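Local structure of nicotinate-nucleotide pyrophosphorylase (Ehrlichia chaffeensis, 3L0G) at residues A58-E63 / N99-S104; S141-K146 / N267-G272; R148-T153 / C280-F285; I44-I49 / L108-L113. The protein probably converts quinolinate and phosphoribosyl pyrophosphate into nicotinate mononucleotide with loss of carbon dioxide, a step in NAD(+) biosynthesis. All coordinates share one frame; numbering follows the deposited sequence. Where two conformers were deposited one is given.

Contact 1: residues A58-E63 / N99-S104; sequences AINTRE and NSTLVS
The hydroxyl of T61 takes part in two hydrogen bonds: its OG1 accepts from the backbone N of S100 (3.0 Å, N-H...O angle 168°) and is also bonded to the carbonyl O of G97. With chi1 at 74°, OG1 sits between the backbone N and the carbonyl carbon while the methyl branch stands beside the N, where CG2 meets L102 CD2 at 3.8 Å, the two side chains crossing at about a right angle. Threonine thus serves a polar and an apolar neighbour at once. T61 N in turn donates to S100 O at 2.9 Å. N99 lies in the left-handed region of backbone angles, which asparagine tolerates well, and a water beside it donates to T61 O and accepts from R62 NH1. N60 and T101 run side by side on one face of the sheet; T101 OG1 donates to N60 OD1 at 2.7 Å, and N60 ND2 binds D293. Beyond them A58 CB rests on T101 CG2 at 4.0 Å. I59 and V103 point to the other face, whose apolar cover includes L73 of helix 70-79. Here I59 N donates to V103 O at 2.9 Å and I59 O accepts from L102 N at 3.0 Å. Between the I59-V103 and N60-T101 pairs the register slips by one residue, a beta bulge in the antiparallel sheet of the N-terminal domain.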
loop_
_atom_site.group_PDB
_atom_site.type_symbol
_atom_site.label_atom_id
_atom_site.label_comp_id
_atom_site.label_asym_id
_atom_site.label_seq_id
_atom_site.Cartn_x
_atom_site.Cartn_y
_atom_site.Cartn_z
ATOM N N ALA C 58 -9.012 11.699 -26.138
ATOM C CA ALA C 58 -9.582 12.694 -25.248
ATOM C C ALA C 58 -10.483 12.046 -24.188
ATOM O O ALA C 58 -11.258 11.115 -24.480
ATOM C CB ALA C 58 -10.399 13.735 -26.052
ATOM N N ILE C 59 -10.383 12.548 -22.965
ATOM C CA ILE C 59 -11.262 12.169 -21.887
ATOM C C ILE C 59 -12.292 13.268 -21.852
ATOM O O ILE C 59 -11.946 14.399 -21.562
ATOM C CB ILE C 59 -10.500 12.140 -20.531
ATOM C CG1 ILE C 59 -9.314 11.164 -20.590
ATOM C CG2 ILE C 59 -11.444 11.818 -19.380
ATOM C CD1 ILE C 59 -9.610 9.796 -20.112
ATOM N N ASN C 60 -13.548 12.931 -22.161
ATOM C CA ASN C 60 -14.598 13.900 -22.383
ATOM C C ASN C 60 -15.758 13.637 -21.448
ATOM O O ASN C 60 -16.188 12.499 -21.286
ATOM C CB ASN C 60 -15.096 13.820 -23.855
ATOM C CG ASN C 60 -14.093 14.387 -24.841
ATOM O OD1 ASN C 60 -13.391 15.368 -24.534
ATOM N ND2 ASN C 60 -14.034 13.794 -26.042
ATOM N N THR C 61 -16.235 14.691 -20.794
ATOM C CA THR C 61 -17.497 14.632 -20.048
ATOM C C THR C 61 -18.691 14.432 -20.983
ATOM O O THR C 61 -18.673 14.885 -22.137
ATOM C CB THR C 61 -17.774 15.912 -19.299
ATOM O OG1 THR C 61 -18.185 16.939 -20.223
ATOM C CG2 THR C 61 -16.551 16.364 -18.490
ATOM N N ARG C 62 -19.721 13.765 -20.470
ATOM C CA ARG C 62 -20.975 13.614 -21.179
ATOM C C ARG C 62 -22.090 14.407 -20.502
ATOM O O ARG C 62 -23.256 14.238 -20.871
ATOM C CB ARG C 62 -21.408 12.145 -21.258
ATOM C CG ARG C 62 -20.333 11.116 -21.569
ATOM C CD ARG C 62 -19.652 11.356 -22.888
ATOM N NE ARG C 62 -18.885 10.178 -23.301
ATOM C CZ ARG C 62 -17.969 10.153 -24.273
ATOM N NH1 ARG C 62 -17.656 11.258 -24.965
ATOM N NH2 ARG C 62 -17.350 9.004 -24.544
ATOM N N GLU C 63 -21.748 15.262 -19.527
ATOM C CA GLU C 63 -22.724 16.128 -18.834
ATOM C C GLU C 63 -21.971 17.105 -17.957
ATOM O O GLU C 63 -20.769 16.980 -17.803
ATOM C CB GLU C 63 -23.640 15.306 -17.935
ATOM C CG GLU C 63 -22.842 14.314 -17.076
ATOM C CD GLU C 63 -23.662 13.527 -16.071
ATOM O OE1 GLU C 63 -24.611 14.075 -15.479
ATOM O OE2 GLU C 63 -23.303 12.359 -15.843
ATOM N N ASN C 99 -19.772 17.634 -22.824
ATOM C CA ASN C 99 -18.822 17.564 -23.947
ATOM C C ASN C 99 -17.609 18.480 -23.743
ATOM O O ASN C 99 -17.159 19.174 -24.655
ATOM C CB ASN C 99 -19.526 17.857 -25.284
ATOM C CG ASN C 99 -20.621 16.859 -25.583
ATOM O OD1 ASN C 99 -20.551 15.698 -25.163
ATOM N ND2 ASN C 99 -21.651 17.303 -26.295
ATOM N N SER C 100 -17.116 18.498 -22.514
ATOM C CA SER C 100 -15.912 19.190 -22.179
ATOM C C SER C 100 -14.748 18.187 -22.117
ATOM O O SER C 100 -14.871 17.131 -21.456
ATOM C CB SER C 100 -16.110 19.880 -20.827
ATOM O OG SER C 100 -14.910 20.503 -20.416
ATOM N N THR C 101 -13.627 18.537 -22.757
ATOM C CA THR C 101 -12.377 17.799 -22.718
ATOM C C THR C 101 -11.562 18.139 -21.482
ATOM O O THR C 101 -11.057 19.260 -21.315
ATOM C CB THR C 101 -11.521 18.062 -23.984
ATOM O OG1 THR C 101 -12.296 17.771 -25.153
ATOM C CG2 THR C 101 -10.226 17.176 -23.999
ATOM N N LEU C 102 -11.453 17.155 -20.598
ATOM C CA LEU C 102 -10.671 17.271 -19.399
ATOM C C LEU C 102 -9.183 17.116 -19.704
ATOM O O LEU C 102 -8.370 17.841 -19.154
ATOM C CB LEU C 102 -11.089 16.174 -18.415
ATOM C CG LEU C 102 -12.569 16.114 -17.984
ATOM C CD1 LEU C 102 -12.718 15.134 -16.796
ATOM C CD2 LEU C 102 -13.036 17.504 -17.603
ATOM N N VAL C 103 -8.845 16.136 -20.545
ATOM C CA VAL C 103 -7.467 15.804 -20.883
ATOM C C VAL C 103 -7.467 15.333 -22.311
ATOM O O VAL C 103 -8.421 14.703 -22.764
ATOM C CB VAL C 103 -6.917 14.644 -19.979
ATOM C CG1 VAL C 103 -5.495 14.294 -20.359
ATOM C CG2 VAL C 103 -6.972 15.026 -18.511
ATOM N N SER C 104 -6.416 15.646 -23.049
ATOM C CA SER C 104 -6.272 15.110 -24.373
ATOM C C SER C 104 -4.813 14.762 -24.610
ATOM O O SER C 104 -3.913 15.220 -23.893
ATOM C CB SER C 104 -6.759 16.129 -25.409
ATOM O OG SER C 104 -5.874 17.223 -25.503
HETATM O O HOH W 1 -18.487 14.243 -25.131
#

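Contact 2: residues S141-K146 / N267-G272; sequences SGTKVK and NIALTG
A269 brings its methyl group into the angle between two side chains of the opposite loop: CB lies 3.7 Å from V145 CG2 and 3.7 Å from T143 OG1. A small residue suits a helix end that approaches another chain segment this closely. The T143 hydroxyl is engaged within its own loop, since chi1 of 73° turns OG1 back over the backbone to accept from V145 N at 3.2 Å, an ST turn, and it also bonds V140 O. Its methyl branch is left for packing. L270 starts off pointing away from the loop, yet its branched end returns, and CD2 meets T143 CG2 at 3.8 Å with the two side chains crossing at about a right angle. T271 folds back on the preceding turn: OG1 donates to I268 O at 2.7 Å and T271 N binds the same carbonyl, which thus has two donors. G272 completes a type I turn begun at A269. Its backbone angles, with positive phi, suit a residue that has no side chain. Its own O receives a weak bond from K144 NZ (3.4 Å), whose stronger partner is D274. In the parallel alpha/beta sheet of the C-terminal domain, barrel-like in this family, the contact joins the chain leading into edge strand 146-148 to that leading into its neighbour 275-277, with V145 reaching I276 and with I268 and T271 facing helix 238-248.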
loop_
_atom_site.group_PDB
_atom_site.type_symbol
_atom_site.label_atom_id
_atom_site.label_comp_id
_atom_site.label_asym_id
_atom_site.label_seq_id
_atom_site.Cartn_x
_atom_site.Cartn_y
_atom_site.Cartn_z
ATOM N N SER C 141 -26.157 28.242 0.309
ATOM C CA SER C 141 -25.472 29.524 0.135
ATOM C C SER C 141 -26.178 30.667 0.863
ATOM O O SER C 141 -27.402 30.711 0.923
ATOM C CB SER C 141 -25.371 29.897 -1.342
ATOM O OG SER C 141 -24.624 31.092 -1.490
ATOM N N GLY C 142 -25.399 31.605 1.389
ATOM C CA GLY C 142 -25.944 32.731 2.153
ATOM C C GLY C 142 -26.416 32.368 3.549
ATOM O O GLY C 142 -27.098 33.176 4.194
ATOM N N THR C 143 -26.099 31.152 4.008
ATOM C CA THR C 143 -26.158 30.795 5.433
ATOM C C THR C 143 -24.724 30.575 5.892
ATOM O O THR C 143 -23.800 30.504 5.070
ATOM C CB THR C 143 -26.975 29.499 5.695
ATOM O OG1 THR C 143 -26.237 28.346 5.255
ATOM C CG2 THR C 143 -28.322 29.543 4.991
ATOM N N LYS C 144 -24.513 30.419 7.187
ATOM C CA LYS C 144 -23.156 30.166 7.692
ATOM C C LYS C 144 -22.769 28.704 7.602
ATOM O O LYS C 144 -21.669 28.341 7.995
ATOM C CB LYS C 144 -23.013 30.614 9.147
ATOM C CG LYS C 144 -23.923 29.859 10.135
ATOM C CD LYS C 144 -23.703 30.400 11.560
ATOM C CE LYS C 144 -24.832 30.037 12.507
ATOM N NZ LYS C 144 -24.271 29.844 13.884
ATOM N N VAL C 145 -23.649 27.864 7.070
ATOM C CA VAL C 145 -23.441 26.425 7.151
ATOM C C VAL C 145 -22.330 25.909 6.223
ATOM O O VAL C 145 -22.209 26.344 5.075
ATOM C CB VAL C 145 -24.746 25.675 6.884
ATOM C CG1 VAL C 145 -24.497 24.192 6.811
ATOM C CG2 VAL C 145 -25.748 26.000 7.979
ATOM N N LYS C 146 -21.518 25.001 6.743
ATOM C CA LYS C 146 -20.607 24.201 5.910
ATOM C C LYS C 146 -21.121 22.764 5.792
ATOM O O LYS C 146 -21.608 22.183 6.762
ATOM C CB LYS C 146 -19.187 24.214 6.499
ATOM C CG LYS C 146 -18.592 25.634 6.715
ATOM C CD LYS C 146 -18.433 26.335 5.374
ATOM C CE LYS C 146 -17.830 27.708 5.496
ATOM N NZ LYS C 146 -17.601 28.282 4.136
ATOM N N ASN C 267 -33.737 24.365 4.441
ATOM C CA ASN C 267 -34.563 24.539 5.636
ATOM C C ASN C 267 -33.781 24.245 6.905
ATOM O O ASN C 267 -33.894 24.973 7.888
ATOM C CB ASN C 267 -35.786 23.617 5.600
ATOM C CG ASN C 267 -36.838 24.066 4.614
ATOM O OD1 ASN C 267 -37.523 23.222 4.015
ATOM N ND2 ASN C 267 -36.990 25.387 4.439
ATOM N N ILE C 268 -32.995 23.172 6.876
ATOM C CA ILE C 268 -32.148 22.820 8.010
ATOM C C ILE C 268 -31.115 23.927 8.218
ATOM O O ILE C 268 -30.886 24.344 9.358
ATOM C CB ILE C 268 -31.494 21.438 7.835
ATOM C CG1 ILE C 268 -32.590 20.350 7.867
ATOM C CG2 ILE C 268 -30.422 21.183 8.928
ATOM C CD1 ILE C 268 -32.085 18.966 7.666
ATOM N N ALA C 269 -30.534 24.441 7.128
ATOM C CA ALA C 269 -29.470 25.443 7.241
ATOM C C ALA C 269 -29.954 26.737 7.903
ATOM O O ALA C 269 -29.209 27.352 8.638
ATOM C CB ALA C 269 -28.823 25.733 5.889
ATOM N N LEU C 270 -31.197 27.131 7.643
ATOM C CA LEU C 270 -31.743 28.392 8.172
ATOM C C LEU C 270 -32.093 28.348 9.667
ATOM O O LEU C 270 -32.422 29.382 10.230
ATOM C CB LEU C 270 -32.987 28.824 7.386
ATOM C CG LEU C 270 -32.815 29.110 5.895
ATOM C CD1 LEU C 270 -34.200 29.200 5.244
ATOM C CD2 LEU C 270 -31.993 30.378 5.670
ATOM N N THR C 271 -32.061 27.161 10.287
ATOM C CA THR C 271 -32.298 27.026 11.726
ATOM C C THR C 271 -31.170 27.690 12.528
ATOM O O THR C 271 -31.393 28.114 13.655
ATOM C CB THR C 271 -32.409 25.541 12.184
ATOM O OG1 THR C 271 -31.167 24.869 11.953
ATOM C CG2 THR C 271 -33.538 24.810 11.467
ATOM N N GLY C 272 -29.971 27.795 11.946
ATOM C CA GLY C 272 -28.812 28.419 12.635
ATOM C C GLY C 272 -27.759 27.431 13.169
ATOM O O GLY C 272 -26.916 27.780 14.019
#

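Contact 3: residues R148-T153 / C280-F285; sequences RSTRKT and CITNSF. With FMT (formic acid), chain J.
K152 O is the tight point of the contact, held from opposite faces of its carbonyl plane by two side chains. N283 ND2 donates to it at 2.9 Å along a nearly straight N-H (170°), with the oxygen close to the amide plane. T282 OG1 gives a second bond of 2.7 Å from well above the carbonyl plane. A threonine and an asparagine in succession thus satisfy the carbonyl oxygen of K152, the central residue of an inverse gamma turn. T153 CG2 lies alongside T282, 3.7 Å from OG1, and T150 OG1 shapes the same bend by accepting from K152 N, an ST turn. On the T150 side of the grip a water takes over: it accepts from T150 N and donates to the same T282 OG1. Farther off, FMT O2 lies at the edge of the R151 guanidinium, in its plane, 3.0 Å from NH2; this formic acid probably comes from the crystallisation liquor. R174 and K184 share it, consistent with the basic pocket that binds the quinolinate carboxylates in relatives, while D37 of the second subunit pairs with R151 NH1. In the barrel-like alpha/beta fold both loops follow adjacent parallel strands, 146-148 and 275-277, with I281 packed on helix 116-139 and T282 on helix 158-167.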
loop_
_atom_site.group_PDB
_atom_site.type_symbol
_atom_site.label_atom_id
_atom_site.label_comp_id
_atom_site.label_asym_id
_atom_site.label_seq_id
_atom_site.Cartn_x
_atom_site.Cartn_y
_atom_site.Cartn_z
ATOM N N ARG C 148 -20.398 18.887 5.618
ATOM C CA ARG C 148 -19.337 17.964 6.034
ATOM C C ARG C 148 -19.533 16.544 5.573
ATOM O O ARG C 148 -20.670 16.078 5.401
ATOM C CB ARG C 148 -19.121 17.954 7.540
ATOM C CG ARG C 148 -18.591 19.318 7.997
ATOM C CD ARG C 148 -17.477 19.319 8.982
ATOM N NE ARG C 148 -17.945 19.103 10.322
ATOM C CZ ARG C 148 -17.446 19.664 11.426
ATOM N NH1 ARG C 148 -16.454 20.543 11.395
ATOM N NH2 ARG C 148 -17.976 19.333 12.594
ATOM N N SER C 149 -18.405 15.872 5.340
ATOM C CA SER C 149 -18.412 14.459 5.056
ATOM C C SER C 149 -18.548 13.738 6.385
ATOM O O SER C 149 -18.492 14.367 7.460
ATOM C CB SER C 149 -17.145 14.024 4.328
ATOM O OG SER C 149 -15.975 14.349 5.086
ATOM N N THR C 150 -18.768 12.433 6.277
ATOM C CA THR C 150 -18.830 11.488 7.373
ATOM C C THR C 150 -17.800 10.367 7.148
ATOM O O THR C 150 -16.971 10.478 6.263
ATOM C CB THR C 150 -20.201 10.828 7.424
ATOM O OG1 THR C 150 -20.392 10.061 6.229
ATOM C CG2 THR C 150 -21.347 11.896 7.540
ATOM N N ARG C 151 -17.883 9.292 7.955
ATOM C CA ARG C 151 -17.114 8.095 7.781
ATOM C C ARG C 151 -17.870 6.991 7.019
ATOM O O ARG C 151 -17.356 5.872 6.862
ATOM C CB ARG C 151 -16.567 7.594 9.140
ATOM C CG ARG C 151 -15.354 8.471 9.637
ATOM C CD ARG C 151 -14.971 8.241 11.085
ATOM N NE ARG C 151 -14.804 6.826 11.389
ATOM C CZ ARG C 151 -15.674 6.067 12.071
ATOM N NH1 ARG C 151 -15.437 4.776 12.223
ATOM N NH2 ARG C 151 -16.760 6.582 12.629
ATOM N N LYS C 152 -19.048 7.328 6.491
ATOM C CA LYS C 152 -19.805 6.416 5.658
ATOM C C LYS C 152 -19.323 6.605 4.236
ATOM O O LYS C 152 -20.057 7.038 3.330
ATOM C CB LYS C 152 -21.294 6.680 5.778
ATOM C CG LYS C 152 -21.841 6.447 7.163
ATOM C CD LYS C 152 -23.237 7.026 7.290
ATOM C CE LYS C 152 -23.974 6.430 8.464
ATOM N NZ LYS C 152 -24.870 7.419 9.072
ATOM N N THR C 153 -18.052 6.256 4.062
ATOM C CA THR C 153 -17.384 6.325 2.794
ATOM C C THR C 153 -17.294 4.930 2.154
ATOM O O THR C 153 -17.617 3.912 2.768
ATOM C CB THR C 153 -15.993 6.957 3.047
ATOM O OG1 THR C 153 -15.367 6.288 4.151
ATOM C CG2 THR C 153 -16.127 8.449 3.434
ATOM N N CYS C 280 -24.890 10.451 2.501
ATOM C CA CYS C 280 -25.221 10.123 1.123
ATOM C C CYS C 280 -24.458 10.974 0.057
ATOM O O CYS C 280 -24.733 10.869 -1.122
ATOM C CB CYS C 280 -26.757 10.189 0.951
ATOM S SG CYS C 280 -27.722 8.883 1.890
ATOM N N ILE C 281 -23.499 11.825 0.466
ATOM C CA ILE C 281 -22.583 12.448 -0.525
ATOM C C ILE C 281 -21.313 11.619 -0.801
ATOM O O ILE C 281 -20.587 11.909 -1.754
ATOM C CB ILE C 281 -22.217 13.904 -0.230
ATOM C CG1 ILE C 281 -21.549 14.076 1.145
ATOM C CG2 ILE C 281 -23.469 14.772 -0.335
ATOM C CD1 ILE C 281 -21.078 15.523 1.428
ATOM N N THR C 282 -21.057 10.591 0.013
ATOM C CA THR C 282 -19.906 9.665 -0.190
ATOM C C THR C 282 -20.370 8.187 -0.317
ATOM O O THR C 282 -19.567 7.289 -0.441
ATOM C CB THR C 282 -18.863 9.783 0.935
ATOM O OG1 THR C 282 -19.463 9.467 2.220
ATOM C CG2 THR C 282 -18.299 11.179 1.007
ATOM N N ASN C 283 -21.677 7.958 -0.246
ATOM C CA ASN C 283 -22.252 6.694 -0.647
ATOM C C ASN C 283 -23.616 7.019 -1.280
ATOM O O ASN C 283 -24.148 8.137 -1.100
ATOM C CB ASN C 283 -22.309 5.718 0.544
ATOM C CG ASN C 283 -23.322 6.102 1.566
ATOM O OD1 ASN C 283 -24.521 6.011 1.310
ATOM N ND2 ASN C 283 -22.860 6.567 2.739
ATOM N N SER C 284 -24.156 6.120 -2.084
ATOM C CA SER C 284 -25.488 6.346 -2.681
ATOM C C SER C 284 -25.610 7.623 -3.541
ATOM O O SER C 284 -26.640 8.266 -3.540
ATOM C CB SER C 284 -26.558 6.418 -1.565
ATOM O OG SER C 284 -26.500 5.276 -0.722
ATOM N N PHE C 285 -24.554 7.985 -4.238
ATOM C CA PHE C 285 -24.541 9.141 -5.135
ATOM C C PHE C 285 -24.367 8.627 -6.573
ATOM O O PHE C 285 -23.940 7.483 -6.794
ATOM C CB PHE C 285 -23.375 10.052 -4.768
ATOM C CG PHE C 285 -22.052 9.383 -4.937
ATOM C CD1 PHE C 285 -21.423 9.409 -6.150
ATOM C CD2 PHE C 285 -21.482 8.647 -3.900
ATOM C CE1 PHE C 285 -20.220 8.727 -6.345
ATOM C CE2 PHE C 285 -20.269 7.985 -4.086
ATOM C CZ PHE C 285 -19.654 8.025 -5.324
HETATM C C FMT J . -17.455 10.482 11.833
HETATM O O1 FMT J . -16.445 11.196 11.886
HETATM O O2 FMT J . -17.612 9.480 12.542
HETATM O O HOH W 2 -20.297 11.416 3.937
#

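Contact 4: residues I44-I49 / L108-L113; sequences ITTNSI and LAIYLL
T46 and L113 meet at a slant, with T46 OG1 set 3.6 Å from L113 CB. With OG1 beside the backbone N (chi1 -69°), the methyl branch falls anti to that N, which directs CG2 at the turn of I110, 3.7 Å from the carbonyl O and 4.0 Å from CG1. Threonine fits because the hydroxyl left beside the backbone still finds polar partners, D43 of its own chain and H187 of the second subunit. Both segments are short helices of the N-terminal domain, 44-49 weakly bonded and 109-112 directly after strand 101-108, and they pack where this domain meets the C-terminal domain of the second subunit. There T45 and S48 reach L182 and N204 of that subunit. On the more open flank N47 and I110 cross at about a right angle. I110 holds CG1 anti to its own N (chi1 -162°), which carries CG1 and CD1 across to the N47 amide nitrogen: ND2 approaches CG1 to 3.5 Å and CD1 to 3.8 Å. The same ND2 that rests against the isoleucine also donates to a water at 2.6 Å, which donates to I110 O at 2.9 Å.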
loop_
_atom_site.group_PDB
_atom_site.type_symbol
_atom_site.label_atom_id
_atom_site.label_comp_id
_atom_site.label_asym_id
_atom_site.label_seq_id
_atom_site.Cartn_x
_atom_site.Cartn_y
_atom_site.Cartn_z
ATOM N N ILE C 44 -5.232 -9.259 -21.907
ATOM C CA ILE C 44 -5.027 -10.258 -22.979
ATOM C C ILE C 44 -5.636 -9.808 -24.310
ATOM O O ILE C 44 -5.064 -10.086 -25.377
ATOM C CB ILE C 44 -5.513 -11.680 -22.591
ATOM C CG1 ILE C 44 -7.049 -11.817 -22.515
ATOM C CG2 ILE C 44 -4.891 -12.124 -21.236
ATOM C CD1 ILE C 44 -7.531 -13.228 -22.079
ATOM N N THR C 45 -6.748 -9.059 -24.252
ATOM C CA THR C 45 -7.383 -8.543 -25.468
ATOM C C THR C 45 -6.507 -7.509 -26.173
ATOM O O THR C 45 -6.198 -7.653 -27.345
ATOM C CB THR C 45 -8.741 -7.909 -25.170
ATOM O OG1 THR C 45 -9.535 -8.844 -24.420
ATOM C CG2 THR C 45 -9.472 -7.496 -26.483
ATOM N N THR C 46 -6.098 -6.485 -25.442
ATOM C CA THR C 46 -5.303 -5.415 -26.011
ATOM C C THR C 46 -3.959 -5.940 -26.495
ATOM O O THR C 46 -3.521 -5.593 -27.597
ATOM C CB THR C 46 -4.996 -4.320 -24.987
ATOM O OG1 THR C 46 -6.201 -3.607 -24.643
ATOM C CG2 THR C 46 -3.981 -3.350 -25.590
ATOM N N ASN C 47 -3.318 -6.772 -25.675
ATOM C CA ASN C 47 -1.962 -7.250 -25.970
ATOM C C ASN C 47 -1.930 -8.222 -27.134
ATOM O O ASN C 47 -0.874 -8.448 -27.728
ATOM C CB ASN C 47 -1.305 -7.882 -24.713
ATOM C CG ASN C 47 -1.012 -6.843 -23.620
ATOM O OD1 ASN C 47 -0.967 -7.162 -22.428
ATOM N ND2 ASN C 47 -0.862 -5.596 -24.022
ATOM N N SER C 48 -3.085 -8.786 -27.470
ATOM C CA SER C 48 -3.181 -9.752 -28.561
ATOM C C SER C 48 -3.558 -9.101 -29.889
ATOM O O SER C 48 -3.432 -9.733 -30.928
ATOM C CB SER C 48 -4.191 -10.856 -28.229
ATOM O OG SER C 48 -3.802 -11.582 -27.056
ATOM N N ILE C 49 -4.034 -7.856 -29.857
ATOM C CA ILE C 49 -4.469 -7.177 -31.053
ATOM C C ILE C 49 -3.523 -6.082 -31.482
ATOM O O ILE C 49 -3.311 -5.886 -32.675
ATOM C CB ILE C 49 -5.858 -6.541 -30.867
ATOM C CG1 ILE C 49 -6.925 -7.620 -30.636
ATOM C CG2 ILE C 49 -6.198 -5.660 -32.081
ATOM C CD1 ILE C 49 -8.301 -7.045 -30.196
ATOM N N LEU C 108 0.587 5.408 -27.573
ATOM C CA LEU C 108 0.618 4.029 -28.056
ATOM C C LEU C 108 -0.627 3.363 -27.482
ATOM O O LEU C 108 -0.813 3.380 -26.265
ATOM C CB LEU C 108 1.853 3.276 -27.554
ATOM C CG LEU C 108 2.869 2.771 -28.567
ATOM C CD1 LEU C 108 3.244 3.859 -29.539
ATOM C CD2 LEU C 108 4.103 2.255 -27.820
ATOM N N ALA C 109 -1.482 2.829 -28.350
ATOM C CA ALA C 109 -2.750 2.271 -27.923
ATOM C C ALA C 109 -2.533 1.144 -26.944
ATOM O O ALA C 109 -3.250 1.041 -25.959
ATOM C CB ALA C 109 -3.569 1.803 -29.092
ATOM N N ILE C 110 -1.514 0.325 -27.183
ATOM C CA ILE C 110 -1.259 -0.849 -26.352
ATOM C C ILE C 110 -1.065 -0.448 -24.894
ATOM O O ILE C 110 -1.325 -1.258 -24.013
ATOM C CB ILE C 110 -0.052 -1.715 -26.923
ATOM C CG1 ILE C 110 -0.070 -3.133 -26.355
ATOM C CG2 ILE C 110 1.310 -1.045 -26.643
ATOM C CD1 ILE C 110 1.012 -4.069 -26.949
ATOM N N TYR C 111 -0.640 0.799 -24.630
ATOM C CA TYR C 111 -0.412 1.280 -23.258
ATOM C C TYR C 111 -1.596 2.050 -22.668
ATOM O O TYR C 111 -1.794 2.011 -21.464
ATOM C CB TYR C 111 0.871 2.139 -23.168
ATOM C CG TYR C 111 2.147 1.306 -23.265
ATOM C CD1 TYR C 111 2.680 0.673 -22.128
ATOM C CD2 TYR C 111 2.810 1.140 -24.476
ATOM C CE1 TYR C 111 3.836 -0.105 -22.206
ATOM C CE2 TYR C 111 3.985 0.355 -24.563
ATOM C CZ TYR C 111 4.485 -0.261 -23.421
ATOM O OH TYR C 111 5.624 -1.040 -23.479
ATOM N N LEU C 112 -2.407 2.687 -23.514
ATOM C CA LEU C 112 -3.602 3.416 -23.068
ATOM C C LEU C 112 -4.819 2.539 -22.750
ATOM O O LEU C 112 -5.496 2.764 -21.753
ATOM C CB LEU C 112 -3.994 4.449 -24.135
ATOM C CG LEU C 112 -5.166 5.392 -23.892
ATOM C CD1 LEU C 112 -4.905 6.272 -22.689
ATOM C CD2 LEU C 112 -5.413 6.228 -25.187
ATOM N N LEU C 113 -5.139 1.577 -23.605
ATOM C CA LEU C 113 -6.380 0.817 -23.442
ATOM C C LEU C 113 -6.453 -0.034 -22.166
ATOM O O LEU C 113 -7.510 -0.165 -21.580
ATOM C CB LEU C 113 -6.691 -0.033 -24.697
ATOM C CG LEU C 113 -6.891 0.750 -26.031
ATOM C CD1 LEU C 113 -7.589 -0.115 -27.050
ATOM C CD2 LEU C 113 -7.688 2.023 -25.823
HETATM O O HOH W 3 -0.220 -3.540 -22.649
#

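In the fold
From the N terminus the chain first enters contact 4 at 44-49, runs on into strand 54-61 and contact 1, and comes back through 99-104, so the loop closed by contact 1 is nested within that closed by contact 4 at 108-113. Contact 1 joins strands 54-61 and 101-108, and contact 4 joins the short helices that precede the first and follow the second. Helix 116-139 then leads to the C-terminal domain, where contacts 2 and 3 cross: contact 2 lies where the chain leads into the adjacent parallel strands 146-148 and 275-277, contact 3 where it leaves them. Contacts 2 and 4 lie on opposite sides of the chain's centre, about 51 Å between centres; contacts 3 and 4 both touch the second subunit.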